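PDB 5HFT: gamma-glutamyltranspeptidase, which catalyses the conversion of oxamate to oxalate in the uric acid degradation pathway and belongs to the gamma-glutamyltransferase family. Local coordinates for residues 224-228 against 229-233; 108-111 against 112-115. One frame throughout, in Å; residues are numbered along the deposited sequence.

Interaction 1 (224-228 against 229-233); sequences DSFYR and GPLAE
G229 and S225 meet at the junction between the short helix 225-228 and helix 230-242. The amide N of G229 donates to the carbonyl O of S225 over 2.9 Å. An N-H...O angle of 136° shows that the bond is bent; separately, the donor lies well off the C=O direction and is tilted 31° from the carbonyl plane. The same oxygen takes a second, weak bond from the N of A232 at 3.0 Å, and one S225 carbonyl therefore touches both the junction and the first turn of the next helix. G229 occupies the N-cap position there; since it has no side chain, CB of S225 lies 3.7 Å from its CA. The hydroxyl of S225 is used backward along the chain, bonded to the carbonyl of G222.

L231 supplies the apolar part. Its CG stands opposite the backbone N (chi1 -176°), which carries CD2 to 3.8 Å from CD2 of F226; the two side chains approach at a slant. Nearby, the methyl of A232 fits as a knob among S225, F226, Y227 and R228, with its CB 3.6 Å from the N of R228. Within 224-228, NH1 of R228 forms a salt bridge with OD2 of D224 at 2.7 Å, met on the syn side of the carboxylate and nearly within the guanidinium plane.

The joint lies among three helices. L231 rests on T214 and L218 of helix 209-221, F226 and Y227 on V131 of helix 130-144, and A232 on L248 of helix 248-252; F226 also packs against an apolar side chain of another protein chain.

Interaction 2 (108-111 against 112-115); sequences EAYA and GQRH
Q113 folds its side chain back over the backbone of Y110, and the conformations of these two residues define the contact. The Q113 side chain leaves with CG beside its own N and opposite the carbonyl carbon (chi1 -56°), then runs extended beyond CG, which returns the amide toward the start of the turn. Its OE1 ends up 3.3 Å from CA of Y110 and 3.7 Å from CB. These are contacts with carbon atoms, and no hydrogen bond links the amide to Y110. CB of Q113 adds an approach of 3.5 Å to the O of Y110.

CG of Y110, opposite its own carbonyl carbon (chi1 -63°), sets the ring atom CD2 at 3.9 Å from OE1 of Q113. The two side chains slant across each other, yet their ring and amide planes differ by just 12°. The touching is done by OE1 against CB and CD2, and near-parallel planes alone do not make it a stack. The phenol end is directed elsewhere: its OH is hydrogen-bonded to the carbonyl of Q122, and the side chain touches I116, P117, L125 and P245. Y110 thus ties the exposed turn back to later residues of its own loop and to P245, in the loop after helix 230-242, while Q113 lies on the surface.

A weak bond from Q113 N to Y110 O, at 3.3 Å, spans the type II' turn and brings the two residues together. A111 N to E108 O, at 2.9 Å, closes the preceding type I turn. A111 has the positive phi expected at the second position of a type II' turn, and G112 follows it. The arrangement is a pair of overlapping beta turns, type I over E108 to A111 and type II' over Y110 to Q113, sharing Y110 and A111 and bending the chain twice in a surface loop.

Overall arrangement
Both contacts are local, each formed within one unbroken run of chain. From the N terminus, interaction 2 comes first, in the long loop between strand 93-97 and helix 130-144; its two overlapping turns close only small loops of backbone. The chain then passes through helix 130-144 and the helices up to 209-221 before reaching interaction 1, where helix 225-228 hands over to helix 230-242. The two neither nest nor cross: 108-115 is finished before 224 begins. Their centres are 31 Å apart and their nearest atoms about 18 Å, so neither touches the other. Interaction 1 joins helices in a partly buried region, whereas interaction 2 shapes a peripheral loop.

Interaction 1 (224-228 against 229-233)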
# COMPACT_ATOMS: atom_id res chain seq x y z
N ASP A 224 -0.30 16.96 10.21
CA ASP A 224 1.07 16.90 10.71
C ASP A 224 1.14 16.90 12.23
O ASP A 224 2.19 16.55 12.78
CB ASP A 224 1.91 18.02 10.10
CG ASP A 224 3.38 17.63 9.99
OD1 ASP A 224 3.65 16.54 9.44
OD2 ASP A 224 4.26 18.41 10.43
N SER A 225 0.05 17.25 12.92
CA SER A 225 0.04 17.18 14.38
C SER A 225 0.33 15.77 14.88
O SER A 225 0.71 15.61 16.04
CB SER A 225 -1.30 17.67 14.92
OG SER A 225 -2.32 16.72 14.72
N PHE A 226 0.19 14.77 14.02
CA PHE A 226 0.57 13.40 14.36
C PHE A 226 2.04 13.31 14.75
O PHE A 226 2.40 12.49 15.61
CB PHE A 226 0.25 12.51 13.16
CG PHE A 226 0.44 11.03 13.38
CD1 PHE A 226 1.70 10.45 13.30
CD2 PHE A 226 -0.65 10.20 13.55
CE1 PHE A 226 1.89 9.09 13.44
CE2 PHE A 226 -0.47 8.83 13.71
CZ PHE A 226 0.81 8.28 13.65
N TYR A 227 2.90 14.14 14.16
CA TYR A 227 4.32 14.12 14.48
C TYR A 227 4.80 15.37 15.21
O TYR A 227 5.86 15.33 15.83
CB TYR A 227 5.17 13.95 13.20
CG TYR A 227 4.75 12.79 12.34
CD1 TYR A 227 3.63 12.88 11.50
CD2 TYR A 227 5.46 11.60 12.35
CE1 TYR A 227 3.23 11.81 10.71
CE2 TYR A 227 5.07 10.52 11.56
CZ TYR A 227 3.95 10.64 10.74
OH TYR A 227 3.55 9.57 9.95
N ARG A 228 4.04 16.48 15.16
CA ARG A 228 4.49 17.78 15.65
C ARG A 228 3.40 18.57 16.37
O ARG A 228 3.55 19.78 16.55
CB ARG A 228 5.05 18.62 14.49
CG ARG A 228 6.41 18.15 14.01
CD ARG A 228 6.70 18.38 12.53
NE ARG A 228 7.63 17.36 12.09
CZ ARG A 228 7.41 16.50 11.10
NH1 ARG A 228 6.30 16.57 10.39
NH2 ARG A 228 8.32 15.59 10.82
N GLY A 229 2.32 17.93 16.80
CA GLY A 229 1.25 18.60 17.50
C GLY A 229 0.79 17.84 18.73
O GLY A 229 1.51 16.98 19.26
N PRO A 230 -0.42 18.17 19.22
CA PRO A 230 -0.95 17.50 20.43
C PRO A 230 -1.00 15.98 20.33
O PRO A 230 -0.64 15.28 21.29
CB PRO A 230 -2.36 18.09 20.58
CG PRO A 230 -2.28 19.44 19.94
CD PRO A 230 -1.29 19.28 18.78
N LEU A 231 -1.45 15.45 19.19
CA LEU A 231 -1.51 14.01 19.01
C LEU A 231 -0.13 13.37 19.05
O LEU A 231 0.01 12.22 19.48
CB LEU A 231 -2.21 13.66 17.69
CG LEU A 231 -2.39 12.15 17.50
CD1 LEU A 231 -3.20 11.57 18.65
CD2 LEU A 231 -2.98 11.78 16.15
N ALA A 232 0.90 14.07 18.59
CA ALA A 232 2.23 13.50 18.68
C ALA A 232 2.65 13.34 20.13
O ALA A 232 3.21 12.30 20.51
CB ALA A 232 3.23 14.38 17.93
N GLU A 233 2.34 14.33 20.96
CA GLU A 233 2.69 14.24 22.37
C GLU A 233 1.85 13.19 23.10
O GLU A 233 2.36 12.50 23.98
CB GLU A 233 2.60 15.63 23.02
CG GLU A 233 3.72 16.55 22.48
CD GLU A 233 3.76 17.90 23.14
OE1 GLU A 233 2.78 18.67 23.00
OE2 GLU A 233 4.80 18.21 23.77

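Interaction 2 (108-111 against 112-115)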
# COMPACT_ATOMS: atom_id res chain seq x y z
N GLU A 108 22.08 -2.98 21.45
CA GLU A 108 22.22 -3.56 22.78
C GLU A 108 20.86 -3.98 23.34
O GLU A 108 20.74 -5.07 23.91
CB GLU A 108 22.89 -2.56 23.72
N ALA A 109 19.84 -3.14 23.16
CA ALA A 109 18.53 -3.30 23.78
C ALA A 109 17.84 -4.63 23.45
O ALA A 109 16.88 -4.99 24.15
CB ALA A 109 17.62 -2.14 23.36
N TYR A 110 18.33 -5.38 22.47
CA TYR A 110 17.75 -6.67 22.10
C TYR A 110 18.73 -7.81 22.41
O TYR A 110 18.79 -8.83 21.70
CB TYR A 110 17.30 -6.65 20.64
CG TYR A 110 16.20 -5.62 20.40
CD1 TYR A 110 16.50 -4.28 20.15
CD2 TYR A 110 14.86 -5.97 20.50
CE1 TYR A 110 15.49 -3.33 19.97
CE2 TYR A 110 13.84 -5.03 20.32
CZ TYR A 110 14.16 -3.71 20.06
OH TYR A 110 13.16 -2.78 19.88
N ALA A 111 19.47 -7.64 23.52
CA ALA A 111 20.36 -8.59 24.19
C ALA A 111 20.84 -9.78 23.36
O ALA A 111 21.42 -9.62 22.28
CB ALA A 111 19.68 -9.10 25.46
N GLY A 112 20.64 -10.98 23.89
CA GLY A 112 21.05 -12.21 23.26
C GLY A 112 19.88 -12.88 22.58
O GLY A 112 19.87 -14.09 22.34
N GLN A 113 18.86 -12.07 22.30
CA GLN A 113 17.75 -12.53 21.46
C GLN A 113 18.25 -12.68 20.04
O GLN A 113 18.96 -11.82 19.52
CB GLN A 113 16.60 -11.54 21.51
CG GLN A 113 16.08 -11.25 22.89
CD GLN A 113 15.09 -10.10 22.88
OE1 GLN A 113 15.48 -8.94 22.89
NE2 GLN A 113 13.81 -10.43 22.80
N ARG A 114 17.89 -13.79 19.40
CA ARG A 114 18.40 -14.08 18.07
C ARG A 114 17.65 -13.34 16.97
O ARG A 114 17.98 -13.52 15.80
CB ARG A 114 18.34 -15.59 17.80
N HIS A 115 16.65 -12.53 17.32
CA HIS A 115 15.90 -11.73 16.35
C HIS A 115 15.10 -10.69 17.13
O HIS A 115 14.98 -10.75 18.35
CB HIS A 115 14.98 -12.60 15.48